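Local coordinates for protein dicer Related Helicase (Caenorhabditis elegans, PDB 6M6S) that probably hydrolyses ATP as an RNA helicase of the RIG-I-like family and binds 5'-triphosphate double-stranded RNA through the C-terminal domain described here, at residues 45-50 with 63-68; 35-40 with 127-132; 7-12 with 22-27. All coordinates share one frame; numbering follows the deposited sequence. Where two conformers were deposited one is given.

Contact 1: residues 45-50 with 63-68; sequences LHVESK and PLSDIK
His46 and Lys68 exchange one pair of backbone hydrogen bonds and Glu48 and Asp66 a second, so that strand 45-48 and the 63-68 part of strand 61-69 run antiparallel at 153°, their axes 4.5 Å apart at closest approach. In the first pair Lys68 N lies 2.8 Å from His46 O. The least straight of the four is Asp66 N to Glu48 O, with 132° at the hydrogen. His46 O also takes a CA-H...O contact from Ile67 CA, at 3.2 Å.

Val47 and Ile67, the non-hydrogen-bonded pair, put their side chains on one face. CG1 of Val47, anti to the backbone N (chi1 171°), rests on Ser65 CB at 3.6 Å. Leu45 crosses Ile67 obliquely, and Leu45 CD1 and Ile67 CD1 meet at 4.1 Å.

His46, Glu48, Asp66 and Lys68 give the other face its polar character. Lys68 bends beyond CG, and its CE passes 4.1 Å from Glu48 CB. Past the end of the strand, Lys50 crosses the Asp66 carboxylate at about a right angle, methylene against oxygen: Lys50 CG is 3.0 Å from Asp66 OD2, a tight approach. The charged ends do not meet, since Lys50 NZ reaches on to hydrogen-bond oxygen O2B of a modified nucleotide of the bound RNA. Asp66 would probably offset part of the positive charge that Lys50 and neighbouring Arg78 bring together.

In the four-stranded antiparallel sheet, 45-48 is an outermost strand within the chain, while 61-69 also pairs with 75-82, where Asp75 forms a salt bridge with Lys68. Helix 140-167 packs on Val47 and Ser65, its Asp152 hydrogen-bonding the hydroxyls of Ser49 and Ser65, and strand 85-90 meets Leu45 and Ile67.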
ATOM      1  N   LEU B  45      -1.677 -11.444  20.081  1.00 18.38           N
ATOM      2  CA  LEU B  45      -0.286 -11.127  19.776  1.00 17.07           C
ATOM      3  C   LEU B  45       0.668 -11.968  20.615  1.00 21.12           C
ATOM      4  O   LEU B  45       0.487 -12.114  21.844  1.00 22.79           O
ATOM      5  CB  LEU B  45       0.026  -9.670  20.056  1.00 15.04           C
ATOM      6  CG  LEU B  45      -0.851  -8.669  19.298  1.00 17.30           C
ATOM      7  CD1 LEU B  45      -0.602  -7.305  19.816  1.00 18.15           C
ATOM      8  CD2 LEU B  45      -0.490  -8.731  17.761  1.00 17.88           C
ATOM      9  N   HIS B  46       1.730 -12.479  19.994  1.00 15.08           N
ATOM     10  CA  HIS B  46       2.861 -12.968  20.782  1.00 16.36           C
ATOM     11  C   HIS B  46       3.892 -11.836  20.930  1.00 21.96           C
ATOM     12  O   HIS B  46       4.134 -11.042  19.985  1.00 19.43           O
ATOM     13  CB  HIS B  46       3.608 -14.167  20.120  1.00 19.12           C
ATOM     14  CG  HIS B  46       2.775 -15.410  19.944  1.00 31.04           C
ATOM     15  ND1 HIS B  46       2.537 -16.306  20.970  1.00 37.05           N
ATOM     16  CD2 HIS B  46       2.163 -15.928  18.843  1.00 33.76           C
ATOM     17  CE1 HIS B  46       1.783 -17.299  20.522  1.00 32.23           C
ATOM     18  NE2 HIS B  46       1.550 -17.102  19.230  1.00 35.59           N
ATOM     19  N   VAL B  47       4.539 -11.794  22.093  1.00 16.05           N
ATOM     20  CA  VAL B  47       5.488 -10.745  22.396  1.00 17.17           C
ATOM     21  C   VAL B  47       6.841 -11.403  22.494  1.00 21.23           C
ATOM     22  O   VAL B  47       7.030 -12.316  23.320  1.00 23.90           O
ATOM     23  CB  VAL B  47       5.077 -10.036  23.732  1.00 17.51           C
ATOM     24  CG1 VAL B  47       6.158  -9.072  24.192  1.00 21.23           C
ATOM     25  CG2 VAL B  47       3.691  -9.373  23.621  1.00 18.37           C
ATOM     26  N   GLU B  48       7.793 -10.977  21.647  1.00 18.49           N
ATOM     27  CA  GLU B  48       9.081 -11.649  21.523  1.00 19.79           C
ATOM     28  C   GLU B  48      10.226 -10.629  21.751  1.00 24.36           C
ATOM     29  O   GLU B  48      10.272  -9.613  21.056  1.00 26.10           O
ATOM     30  CB  GLU B  48       9.212 -12.323  20.162  1.00 22.77           C
ATOM     31  CG  GLU B  48      10.485 -13.138  20.035  1.00 33.58           C
ATOM     32  CD  GLU B  48      10.386 -14.575  20.653  1.00 46.80           C
ATOM     33  OE1 GLU B  48       9.308 -15.004  21.152  1.00 39.60           O
ATOM     34  OE2 GLU B  48      11.409 -15.286  20.610  1.00 49.24           O
ATOM     35  N   SER B  49      11.133 -10.874  22.706  1.00 24.02           N
ATOM     36  CA  SER B  49      12.199  -9.909  22.952  1.00 28.79           C
ATOM     37  C   SER B  49      13.082  -9.698  21.711  1.00 32.44           C
ATOM     38  O   SER B  49      13.330 -10.633  20.968  1.00 32.78           O
ATOM     39  CB  SER B  49      13.075 -10.401  24.112  1.00 35.58           C
ATOM     40  OG  SER B  49      14.236  -9.585  24.228  1.00 40.36           O
ATOM     41  N   LYS B  50      13.570  -8.478  21.477  1.00 38.15           N
ATOM     42  CA  LYS B  50      14.475  -8.263  20.321  1.00 43.46           C
ATOM     43  C   LYS B  50      15.961  -8.532  20.585  1.00 43.75           C
ATOM     44  O   LYS B  50      16.762  -8.733  19.641  1.00 47.36           O
ATOM     45  CB  LYS B  50      14.321  -6.842  19.749  1.00 46.66           C
ATOM     46  CG  LYS B  50      13.129  -6.683  18.851  1.00 42.26           C
ATOM     47  CD  LYS B  50      13.141  -5.347  18.121  1.00 43.80           C
ATOM     48  CE  LYS B  50      14.260  -5.272  17.091  1.00 47.12           C
ATOM     49  NZ  LYS B  50      14.218  -3.975  16.365  1.00 49.21           N
ATOM     50  N   PRO B  63      10.552   2.165  22.073  1.00 21.56           N
ATOM     51  CA  PRO B  63      10.251   1.003  21.235  1.00 18.16           C
ATOM     52  C   PRO B  63      10.821  -0.252  21.911  1.00 23.25           C
ATOM     53  O   PRO B  63      12.005  -0.259  22.222  1.00 21.71           O
ATOM     54  CB  PRO B  63      11.034   1.291  19.939  1.00 22.05           C
ATOM     55  CG  PRO B  63      11.364   2.845  20.028  1.00 23.55           C
ATOM     56  CD  PRO B  63      11.643   2.983  21.499  1.00 21.01           C
ATOM     57  N   LEU B  64      10.000  -1.280  22.157  1.00 18.54           N
ATOM     58  CA  LEU B  64      10.503  -2.449  22.908  1.00 17.80           C
ATOM     59  C   LEU B  64      10.346  -3.774  22.111  1.00 21.84           C
ATOM     60  O   LEU B  64      10.820  -3.866  20.965  1.00 21.41           O
ATOM     61  CB  LEU B  64       9.840  -2.520  24.273  1.00 18.64           C
ATOM     62  CG  LEU B  64      10.040  -1.324  25.217  1.00 19.73           C
ATOM     63  CD1 LEU B  64       9.136  -1.472  26.476  1.00 22.81           C
ATOM     64  CD2 LEU B  64      11.538  -1.235  25.648  1.00 23.20           C
ATOM     65  N   SER B  65       9.638  -4.768  22.662  1.00 18.13           N
ATOM     66  CA  SER B  65       9.613  -6.128  22.086  1.00 17.82           C
ATOM     67  C   SER B  65       8.910  -6.210  20.736  1.00 20.30           C
ATOM     68  O   SER B  65       8.008  -5.423  20.456  1.00 18.75           O
ATOM     69  CB  SER B  65       8.882  -7.057  23.059  1.00 21.60           C
ATOM     70  OG  SER B  65       9.315  -6.786  24.383  1.00 23.22           O
ATOM     71  N   ASP B  66       9.294  -7.156  19.899  1.00 17.33           N
ATOM     72  CA  ASP B  66       8.541  -7.368  18.653  1.00 17.70           C
ATOM     73  C   ASP B  66       7.186  -7.964  19.005  1.00 19.04           C
ATOM     74  O   ASP B  66       7.049  -8.643  20.040  1.00 18.25           O
ATOM     75  CB  ASP B  66       9.298  -8.336  17.738  1.00 21.85           C
ATOM     76  CG  ASP B  66      10.361  -7.631  16.926  1.00 31.43           C
ATOM     77  OD1 ASP B  66      10.069  -6.507  16.442  1.00 29.04           O
ATOM     78  OD2 ASP B  66      11.474  -8.173  16.804  1.00 39.43           O
ATOM     79  N   ILE B  67       6.154  -7.726  18.179  1.00 15.70           N
ATOM     80  CA  ILE B  67       4.854  -8.416  18.308  1.00 14.04           C
ATOM     81  C   ILE B  67       4.579  -9.256  17.070  1.00 20.18           C
ATOM     82  O   ILE B  67       4.906  -8.824  15.918  1.00 17.11           O
ATOM     83  CB  ILE B  67       3.689  -7.470  18.548  1.00 13.38           C
ATOM     84  CG1 ILE B  67       3.686  -6.280  17.548  1.00 14.90           C
ATOM     85  CG2 ILE B  67       3.726  -7.003  20.063  1.00 16.40           C
ATOM     86  CD1 ILE B  67       2.380  -5.427  17.674  1.00 15.73           C
ATOM     87  N   LYS B  68       4.066 -10.483  17.280  1.00 18.03           N
ATOM     88  CA  LYS B  68       3.812 -11.398  16.147  1.00 14.91           C
ATOM     89  C   LYS B  68       2.376 -11.803  16.172  1.00 16.87           C
ATOM     90  O   LYS B  68       1.770 -11.875  17.232  1.00 17.60           O
ATOM     91  CB  LYS B  68       4.631 -12.721  16.311  1.00 18.49           C
ATOM     92  CG  LYS B  68       6.059 -12.545  16.782  1.00 20.20           C
ATOM     93  CD  LYS B  68       6.890 -11.849  15.735  1.00 17.58           C
ATOM     94  CE  LYS B  68       8.373 -11.731  16.193  1.00 23.75           C
ATOM     95  NZ  LYS B  68       9.349 -11.146  15.138  1.00 27.01           N
TER

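Contact 2: residues 35-40 with 127-132; sequences MVFDPS and DDFRIM
Phe37 turns the edge of its ring into the face of Phe129, a T-shaped (edge-to-face) stack that joins the loop after strand 33-36 to the short, weakly bonded helix 126-132 in this RIG-I-like C-terminal domain. The ring centroids are 5.2 Å apart and the planes stand at 85°. Phe37 CE2 sits over the centre of the Phe129 ring, about equally far from all six carbons. Asp128 O comes to the edge of the Phe37 ring, near its plane, 3.3 Å from CD2. Asp128 also meets that ring through its CB, while its carboxylate turns to a salt bridge with Lys28 and a hydrogen bond from Ile125 N.

Met132 completes the tight part. Its chain is bent at both chi2 and chi3, which folds the thioether back against the 35-40 backbone. Met132 CG packs on the Phe37 ring 4.0 Å from CD2, and the methyl CE lies 3.5 Å from Val36 O, a carbonyl oxygen buried here with no polar partner in the model. Leu87 of strand 85-90 touches both Phe37 and Met132.

The outer side of the contact is nearer solvent, with Ile131 exposed. There Ile131 leans on the proline ring obliquely, with Ile131 CG1 3.6 Å from Pro39 CG. The CG2 branch of Ile131 only skirts Phe37 O, at 3.8 Å. The loop itself is braced by an Asx turn, in which Ser40 N donates to Asp38 OD1 at 2.8 Å, from 56° out of the carboxylate plane.

Where the two parts join, Met132 SD lies 3.3 Å from Pro39 N, a nitrogen that carries no hydrogen, so the approach is pure packing.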
ATOM      1  N   MET B  35      -1.132   3.671  17.755  1.00 16.02           N
ATOM      2  CA  MET B  35      -1.064   2.584  18.742  1.00 16.79           C
ATOM      3  C   MET B  35      -2.422   1.956  18.927  1.00 18.11           C
ATOM      4  O   MET B  35      -3.440   2.592  18.693  1.00 17.20           O
ATOM      5  CB  MET B  35      -0.610   3.147  20.099  1.00 15.49           C
ATOM      6  CG  MET B  35       0.625   4.055  19.961  1.00 23.19           C
ATOM      7  SD  MET B  35       2.069   3.270  19.217  1.00 19.53           S
ATOM      8  CE  MET B  35       2.441   2.107  20.552  1.00 16.03           C
ATOM      9  N   VAL B  36      -2.462   0.713  19.437  1.00 13.55           N
ATOM     10  CA  VAL B  36      -3.748   0.072  19.717  1.00 15.28           C
ATOM     11  C   VAL B  36      -4.159   0.232  21.175  1.00 21.00           C
ATOM     12  O   VAL B  36      -3.422  -0.199  22.097  1.00 17.45           O
ATOM     13  CB  VAL B  36      -3.683  -1.451  19.348  1.00 15.11           C
ATOM     14  CG1 VAL B  36      -5.088  -2.093  19.577  1.00 18.24           C
ATOM     15  CG2 VAL B  36      -3.173  -1.694  17.907  1.00 16.13           C
ATOM     16  N   PHE B  37      -5.332   0.827  21.415  1.00 16.67           N
ATOM     17  CA  PHE B  37      -5.833   0.995  22.805  1.00 16.01           C
ATOM     18  C   PHE B  37      -7.032   0.103  23.101  1.00 21.70           C
ATOM     19  O   PHE B  37      -7.912   0.493  23.842  1.00 26.13           O
ATOM     20  CB  PHE B  37      -6.215   2.477  23.062  1.00 17.06           C
ATOM     21  CG  PHE B  37      -5.012   3.418  23.091  1.00 17.33           C
ATOM     22  CD1 PHE B  37      -4.418   3.869  21.915  1.00 20.23           C
ATOM     23  CD2 PHE B  37      -4.518   3.896  24.328  1.00 18.35           C
ATOM     24  CE1 PHE B  37      -3.308   4.753  21.949  1.00 18.50           C
ATOM     25  CE2 PHE B  37      -3.393   4.768  24.358  1.00 22.18           C
ATOM     26  CZ  PHE B  37      -2.803   5.202  23.142  1.00 19.61           C
ATOM     27  N   ASP B  38      -7.037  -1.117  22.567  1.00 20.18           N
ATOM     28  CA  ASP B  38      -8.034  -2.142  22.928  1.00 21.16           C
ATOM     29  C   ASP B  38      -7.302  -3.118  23.873  1.00 17.72           C
ATOM     30  O   ASP B  38      -6.362  -3.796  23.422  1.00 18.86           O
ATOM     31  CB  ASP B  38      -8.498  -2.891  21.663  1.00 24.09           C
ATOM     32  CG  ASP B  38      -9.419  -4.046  21.941  1.00 27.02           C
ATOM     33  OD1 ASP B  38      -9.723  -4.334  23.123  1.00 23.23           O
ATOM     34  OD2 ASP B  38      -9.835  -4.728  20.978  1.00 31.79           O
ATOM     35  N   PRO B  39      -7.705  -3.185  25.150  1.00 19.89           N
ATOM     36  CA  PRO B  39      -6.963  -4.070  26.071  1.00 19.87           C
ATOM     37  C   PRO B  39      -7.064  -5.534  25.665  1.00 22.07           C
ATOM     38  O   PRO B  39      -6.169  -6.344  26.009  1.00 27.06           O
ATOM     39  CB  PRO B  39      -7.622  -3.812  27.433  1.00 21.78           C
ATOM     40  CG  PRO B  39      -8.930  -3.230  27.110  1.00 20.50           C
ATOM     41  CD  PRO B  39      -8.767  -2.433  25.822  1.00 21.32           C
ATOM     42  N   SER B  40      -8.060  -5.877  24.843  1.00 18.43           N
ATOM     43  CA  SER B  40      -8.167  -7.282  24.382  1.00 17.85           C
ATOM     44  C   SER B  40      -7.167  -7.685  23.351  1.00 17.71           C
ATOM     45  O   SER B  40      -7.041  -8.879  23.076  1.00 19.15           O
ATOM     46  CB  SER B  40      -9.561  -7.535  23.770  1.00 23.27           C
ATOM     47  OG  SER B  40     -10.527  -7.296  24.756  1.00 35.87           O
ATOM     48  N   ASP B 127      -7.521   9.616  29.174  1.00 37.47           N
ATOM     49  CA  ASP B 127      -8.580   8.606  29.254  1.00 40.81           C
ATOM     50  C   ASP B 127      -8.284   7.303  28.476  1.00 40.97           C
ATOM     51  O   ASP B 127      -8.554   6.199  28.977  1.00 44.97           O
ATOM     52  CB  ASP B 127      -9.881   9.267  28.778  1.00 50.38           C
ATOM     53  CG  ASP B 127     -11.102   8.490  29.156  1.00 57.92           C
ATOM     54  OD1 ASP B 127     -11.374   7.468  28.479  1.00 61.07           O
ATOM     55  OD2 ASP B 127     -11.786   8.897  30.128  1.00 60.67           O
ATOM     56  N   ASP B 128      -7.709   7.403  27.267  1.00 29.36           N
ATOM     57  CA  ASP B 128      -7.378   6.187  26.483  1.00 29.25           C
ATOM     58  C   ASP B 128      -6.365   5.280  27.162  1.00 27.84           C
ATOM     59  O   ASP B 128      -6.388   4.056  27.019  1.00 29.59           O
ATOM     60  CB  ASP B 128      -6.809   6.550  25.092  1.00 26.28           C
ATOM     61  CG  ASP B 128      -7.792   7.287  24.270  1.00 38.39           C
ATOM     62  OD1 ASP B 128      -8.903   6.746  24.132  1.00 47.40           O
ATOM     63  OD2 ASP B 128      -7.481   8.397  23.770  1.00 39.77           O
ATOM     64  N   PHE B 129      -5.446   5.881  27.906  1.00 29.87           N
ATOM     65  CA  PHE B 129      -4.387   5.095  28.561  1.00 23.92           C
ATOM     66  C   PHE B 129      -4.942   4.296  29.716  1.00 30.03           C
ATOM     67  O   PHE B 129      -4.440   3.210  30.038  1.00 28.99           O
ATOM     68  CB  PHE B 129      -3.265   6.011  29.061  1.00 26.91           C
ATOM     69  CG  PHE B 129      -2.395   6.530  27.968  1.00 26.70           C
ATOM     70  CD1 PHE B 129      -2.760   7.654  27.276  1.00 25.52           C
ATOM     71  CD2 PHE B 129      -1.229   5.867  27.586  1.00 27.83           C
ATOM     72  CE1 PHE B 129      -1.962   8.125  26.204  1.00 24.33           C
ATOM     73  CE2 PHE B 129      -0.445   6.351  26.551  1.00 24.47           C
ATOM     74  CZ  PHE B 129      -0.823   7.461  25.837  1.00 26.51           C
ATOM     75  N   ARG B 130      -5.998   4.796  30.327  1.00 31.51           N
ATOM     76  CA  ARG B 130      -6.489   4.147  31.526  0.51 29.71           C
ATOM     77  C   ARG B 130      -6.980   2.731  31.302  1.00 24.53           C
ATOM     78  O   ARG B 130      -6.709   1.875  32.115  1.00 29.25           O
ATOM     79  CB  ARG B 130      -7.576   4.976  32.156  0.51 33.62           C
ATOM     80  CG  ARG B 130      -7.093   6.330  32.578  0.51 38.87           C
ATOM     81  CD  ARG B 130      -8.255   7.100  33.165  0.51 43.73           C
ATOM     82  NE  ARG B 130      -8.814   6.429  34.341  0.51 45.28           N
ATOM     83  CZ  ARG B 130      -8.415   6.662  35.583  0.51 46.83           C
ATOM     84  NH1 ARG B 130      -7.455   7.545  35.829  0.51 51.23           N
ATOM     85  NH2 ARG B 130      -8.971   6.013  36.578  0.51 32.03           N
ATOM     86  N   ILE B 131      -7.676   2.473  30.185  1.00 28.49           N
ATOM     87  CA  ILE B 131      -8.141   1.102  29.964  1.00 25.84           C
ATOM     88  C   ILE B 131      -6.971   0.146  29.658  1.00 23.78           C
ATOM     89  O   ILE B 131      -7.093  -1.092  29.808  1.00 26.45           O
ATOM     90  CB  ILE B 131      -9.249   1.022  28.868  1.00 40.58           C
ATOM     91  CG1 ILE B 131      -9.992  -0.323  28.927  1.00 45.70           C
ATOM     92  CG2 ILE B 131      -8.691   1.321  27.476  1.00 27.65           C
ATOM     93  CD1 ILE B 131     -11.327  -0.269  29.643  1.00 46.14           C
ATOM     94  N   MET B 132      -5.818   0.690  29.232  1.00 19.98           N
ATOM     95  CA  MET B 132      -4.704  -0.178  28.888  1.00 18.88           C
ATOM     96  C   MET B 132      -3.774  -0.476  30.077  1.00 21.20           C
ATOM     97  O   MET B 132      -2.913  -1.362  29.985  1.00 24.45           O
ATOM     98  CB  MET B 132      -3.884   0.421  27.728  1.00 17.83           C
ATOM     99  CG  MET B 132      -4.680   0.462  26.428  1.00 18.97           C
ATOM    100  SD  MET B 132      -5.156  -1.130  25.804  1.00 21.20           S
ATOM    101  CE  MET B 132      -3.643  -1.752  25.190  1.00 20.85           C
TER

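Contact 3: residues 7-12 with 22-27; sequences NKIYKL and CKSIYI
Leu12 pairs with Cys22, and past the strand Tyr10 bonds to Ser24, where the beta hairpin of strands 11-14 and 20-23 leads into a 3-10 turn; the zinc ligands Cys14 and Cys17 lie toward the connecting end of the hairpin.

Hydrogen bonds come first. Leu12 N approaches Cys22 O at 2.9 Å, nearly along the C=O axis. Beyond the strand, Ser24 takes over the pairing with both backbone and side chain: Ser24 N donates to Tyr10 O at 2.8 Å, and Tyr10 N donates to Ser24 OG at 2.9 Å, almost straight at 174°. Chi1 of 53° puts OG between the backbone N and the carbonyl carbon, facing that amide. A water donates to Lys8 O; its approach to Ser24 OG is too short to be trusted. An alanine here in place of Ser24 would probably leave Tyr10 N without its acceptor among these residues.

Among the charged chains, Lys11 and Lys23 lie side by side, Lys11 CG 3.9 Å from Lys23 CE, and the Lys23 ammonium forms a salt bridge with Glu20.

Apolar packing splits in two. Toward solvent, Ile9 CG1 touches Ile25 CG2 at 3.9 Å. In the buried part, Leu12 and Ile27 meet tip to tip, with Leu12 CD2 3.6 Å from Ile27 CD1.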
ATOM      1  N   ASN B   7     -18.650   7.344   8.327  1.00 45.60           N
ATOM      2  CA  ASN B   7     -17.872   6.896   9.498  1.00 45.40           C
ATOM      3  C   ASN B   7     -17.848   5.409   9.742  1.00 46.03           C
ATOM      4  O   ASN B   7     -18.139   4.957  10.853  1.00 57.86           O
ATOM      5  CB  ASN B   7     -18.346   7.587  10.773  1.00 49.92           C
ATOM      6  CG  ASN B   7     -17.826   8.999  10.890  1.00 55.97           C
ATOM      7  OD1 ASN B   7     -18.604   9.936  11.025  1.00 63.82           O
ATOM      8  ND2 ASN B   7     -16.503   9.160  10.849  1.00 50.98           N
ATOM      9  N   LYS B   8     -17.435   4.649   8.742  1.00 39.76           N
ATOM     10  CA  LYS B   8     -17.427   3.200   8.868  1.00 31.29           C
ATOM     11  C   LYS B   8     -16.383   2.636   9.817  1.00 31.41           C
ATOM     12  O   LYS B   8     -15.252   3.147   9.917  1.00 30.82           O
ATOM     13  CB  LYS B   8     -17.207   2.599   7.504  1.00 31.47           C
ATOM     14  CG  LYS B   8     -18.290   3.060   6.521  1.00 38.29           C
ATOM     15  CD  LYS B   8     -18.120   2.427   5.136  1.00 48.16           C
ATOM     16  CE  LYS B   8     -19.243   2.875   4.179  1.00 53.18           C
ATOM     17  NZ  LYS B   8     -18.877   2.721   2.732  1.00 55.59           N
ATOM     18  N   ILE B   9     -16.746   1.549  10.487  1.00 27.14           N
ATOM     19  CA  ILE B   9     -15.793   0.829  11.295  1.00 24.90           C
ATOM     20  C   ILE B   9     -15.124  -0.241  10.442  1.00 20.77           C
ATOM     21  O   ILE B   9     -15.772  -0.911   9.605  1.00 25.90           O
ATOM     22  CB  ILE B   9     -16.484   0.208  12.489  1.00 27.92           C
ATOM     23  CG1 ILE B   9     -17.027   1.354  13.351  1.00 29.32           C
ATOM     24  CG2 ILE B   9     -15.520  -0.711  13.256  1.00 25.88           C
ATOM     25  CD1 ILE B   9     -17.744   0.925  14.588  1.00 39.19           C
ATOM     26  N   TYR B  10     -13.802  -0.365  10.592  1.00 19.29           N
ATOM     27  CA  TYR B  10     -13.054  -1.358   9.882  1.00 17.95           C
ATOM     28  C   TYR B  10     -12.483  -2.374  10.813  1.00 18.76           C
ATOM     29  O   TYR B  10     -12.127  -2.055  11.954  1.00 19.20           O
ATOM     30  CB  TYR B  10     -11.869  -0.698   9.101  1.00 17.69           C
ATOM     31  CG  TYR B  10     -12.344   0.053   7.881  1.00 18.30           C
ATOM     32  CD1 TYR B  10     -12.989   1.274   8.001  1.00 19.12           C
ATOM     33  CD2 TYR B  10     -12.129  -0.455   6.628  1.00 18.51           C
ATOM     34  CE1 TYR B  10     -13.439   1.984   6.898  1.00 21.14           C
ATOM     35  CE2 TYR B  10     -12.592   0.242   5.510  1.00 19.51           C
ATOM     36  CZ  TYR B  10     -13.201   1.463   5.659  1.00 20.28           C
ATOM     37  OH  TYR B  10     -13.637   2.162   4.571  1.00 24.68           O
ATOM     38  N   LYS B  11     -12.354  -3.607  10.323  1.00 17.10           N
ATOM     39  CA  LYS B  11     -11.595  -4.614  11.037  1.00 16.42           C
ATOM     40  C   LYS B  11     -10.141  -4.551  10.608  1.00 19.91           C
ATOM     41  O   LYS B  11      -9.850  -4.412   9.402  1.00 18.74           O
ATOM     42  CB  LYS B  11     -12.143  -5.977  10.669  1.00 23.54           C
ATOM     43  CG  LYS B  11     -13.463  -6.250  11.347  1.00 32.51           C
ATOM     44  CD  LYS B  11     -13.950  -7.645  11.010  1.00 42.37           C
ATOM     45  CE  LYS B  11     -15.464  -7.733  11.241  1.00 49.62           C
ATOM     46  NZ  LYS B  11     -15.980  -9.014  10.675  1.00 55.56           N
ATOM     47  N   LEU B  12      -9.193  -4.634  11.534  1.00 15.28           N
ATOM     48  CA  LEU B  12      -7.772  -4.701  11.174  1.00 14.21           C
ATOM     49  C   LEU B  12      -7.322  -6.146  11.262  1.00 16.15           C
ATOM     50  O   LEU B  12      -7.383  -6.753  12.372  1.00 18.24           O
ATOM     51  CB  LEU B  12      -6.925  -3.882  12.157  1.00 16.10           C
ATOM     52  CG  LEU B  12      -6.871  -2.372  11.845  1.00 20.56           C
ATOM     53  CD1 LEU B  12      -8.225  -1.711  11.727  1.00 20.75           C
ATOM     54  CD2 LEU B  12      -5.969  -1.625  12.869  1.00 23.92           C
ATOM     55  N   CYS B  22      -8.123  -6.183  15.905  1.00 15.52           N
ATOM     56  CA  CYS B  22      -8.973  -5.209  16.580  1.00 16.05           C
ATOM     57  C   CYS B  22      -9.776  -4.367  15.577  1.00 17.88           C
ATOM     58  O   CYS B  22      -9.563  -4.482  14.370  1.00 17.85           O
ATOM     59  CB  CYS B  22      -8.135  -4.236  17.475  1.00 19.19           C
ATOM     60  SG  CYS B  22      -7.021  -3.117  16.481  1.00 21.33           S
ATOM     61  N   LYS B  23     -10.659  -3.524  16.095  1.00 19.38           N
ATOM     62  CA  LYS B  23     -11.438  -2.608  15.260  1.00 18.09           C
ATOM     63  C   LYS B  23     -10.715  -1.280  15.149  1.00 20.51           C
ATOM     64  O   LYS B  23      -9.959  -0.862  16.035  1.00 18.42           O
ATOM     65  CB  LYS B  23     -12.799  -2.359  15.913  1.00 18.72           C
ATOM     66  CG  LYS B  23     -13.675  -3.598  15.996  1.00 30.05           C
ATOM     67  CD  LYS B  23     -13.954  -4.216  14.621  1.00 32.41           C
ATOM     68  CE  LYS B  23     -15.057  -5.322  14.762  1.00 31.79           C
ATOM     69  NZ  LYS B  23     -14.608  -6.331  15.758  1.00 35.62           N
ATOM     70  N   SER B  24     -10.978  -0.573  14.057  1.00 16.31           N
ATOM     71  CA  SER B  24     -10.329   0.712  13.782  1.00 16.32           C
ATOM     72  C   SER B  24     -10.551   1.776  14.859  1.00 19.91           C
ATOM     73  O   SER B  24      -9.708   2.668  15.015  1.00 20.59           O
ATOM     74  CB  SER B  24     -10.931   1.248  12.451  1.00 16.66           C
ATOM     75  OG  SER B  24     -12.374   1.278  12.515  1.00 18.53           O
ATOM     76  N   ILE B  25     -11.664   1.700  15.601  1.00 18.59           N
ATOM     77  CA  ILE B  25     -11.985   2.712  16.588  1.00 18.16           C
ATOM     78  C   ILE B  25     -10.958   2.689  17.750  1.00 18.96           C
ATOM     79  O   ILE B  25     -10.948   3.618  18.551  1.00 22.33           O
ATOM     80  CB  ILE B  25     -13.419   2.566  17.106  1.00 27.63           C
ATOM     81  CG1 ILE B  25     -13.566   1.248  17.896  1.00 26.00           C
ATOM     82  CG2 ILE B  25     -14.435   2.739  15.946  1.00 28.51           C
ATOM     83  CD1 ILE B  25     -14.955   1.033  18.470  1.00 32.14           C
ATOM     84  N   TYR B  26     -10.126   1.653  17.824  1.00 20.65           N
ATOM     85  CA  TYR B  26      -9.157   1.560  18.934  1.00 21.73           C
ATOM     86  C   TYR B  26      -7.794   2.094  18.582  1.00 22.59           C
ATOM     87  O   TYR B  26      -6.872   2.048  19.406  1.00 18.76           O
ATOM     88  CB  TYR B  26      -9.033   0.112  19.472  1.00 18.58           C
ATOM     89  CG  TYR B  26     -10.321  -0.325  20.108  1.00 21.12           C
ATOM     90  CD1 TYR B  26     -10.695   0.173  21.334  1.00 29.09           C
ATOM     91  CD2 TYR B  26     -11.195  -1.179  19.435  1.00 22.97           C
ATOM     92  CE1 TYR B  26     -11.887  -0.189  21.891  1.00 32.72           C
ATOM     93  CE2 TYR B  26     -12.396  -1.542  19.987  1.00 27.01           C
ATOM     94  CZ  TYR B  26     -12.731  -1.052  21.203  1.00 32.95           C
ATOM     95  OH  TYR B  26     -13.930  -1.426  21.760  1.00 44.83           O
ATOM     96  N   ILE B  27      -7.584   2.558  17.351  1.00 16.83           N
ATOM     97  CA  ILE B  27      -6.280   3.064  16.999  1.00 15.77           C
ATOM     98  C   ILE B  27      -6.274   4.555  17.303  1.00 21.24           C
ATOM     99  O   ILE B  27      -7.203   5.281  16.910  1.00 21.57           O
ATOM    100  CB  ILE B  27      -6.032   2.948  15.495  1.00 14.86           C
ATOM    101  CG1 ILE B  27      -6.132   1.478  15.066  1.00 15.84           C
ATOM    102  CG2 ILE B  27      -4.640   3.518  15.097  1.00 19.68           C
ATOM    103  CD1 ILE B  27      -5.127   0.503  15.708  1.00 19.74           C
TER
HETATM  104  O   HOH W   1     -13.489   3.528  12.348  1.00 27.47           O

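How the contacts relate
All three contacts mix buried and accessible residues, but they use different chemistry. Contacts 1 and 3 are antiparallel strand pairings in separate sheets, their centres about 22 Å apart on opposite sides of the chain's centre; contact 2 sets a loop against a helix through aromatic and thioether packing. Contact 1 alone has a side chain bonded to the RNA, through Lys50, just past the end of its strand. Contacts 2 and 3 touch: Tyr26 O probably accepts a hydrogen bond from Phe37 N, and Val36 packs on both Ile27 and Cys22, merging their buried parts. Strand 33-36 of contact 2 precedes strand 45-48 of contact 1 directly, yet those contacts do not touch.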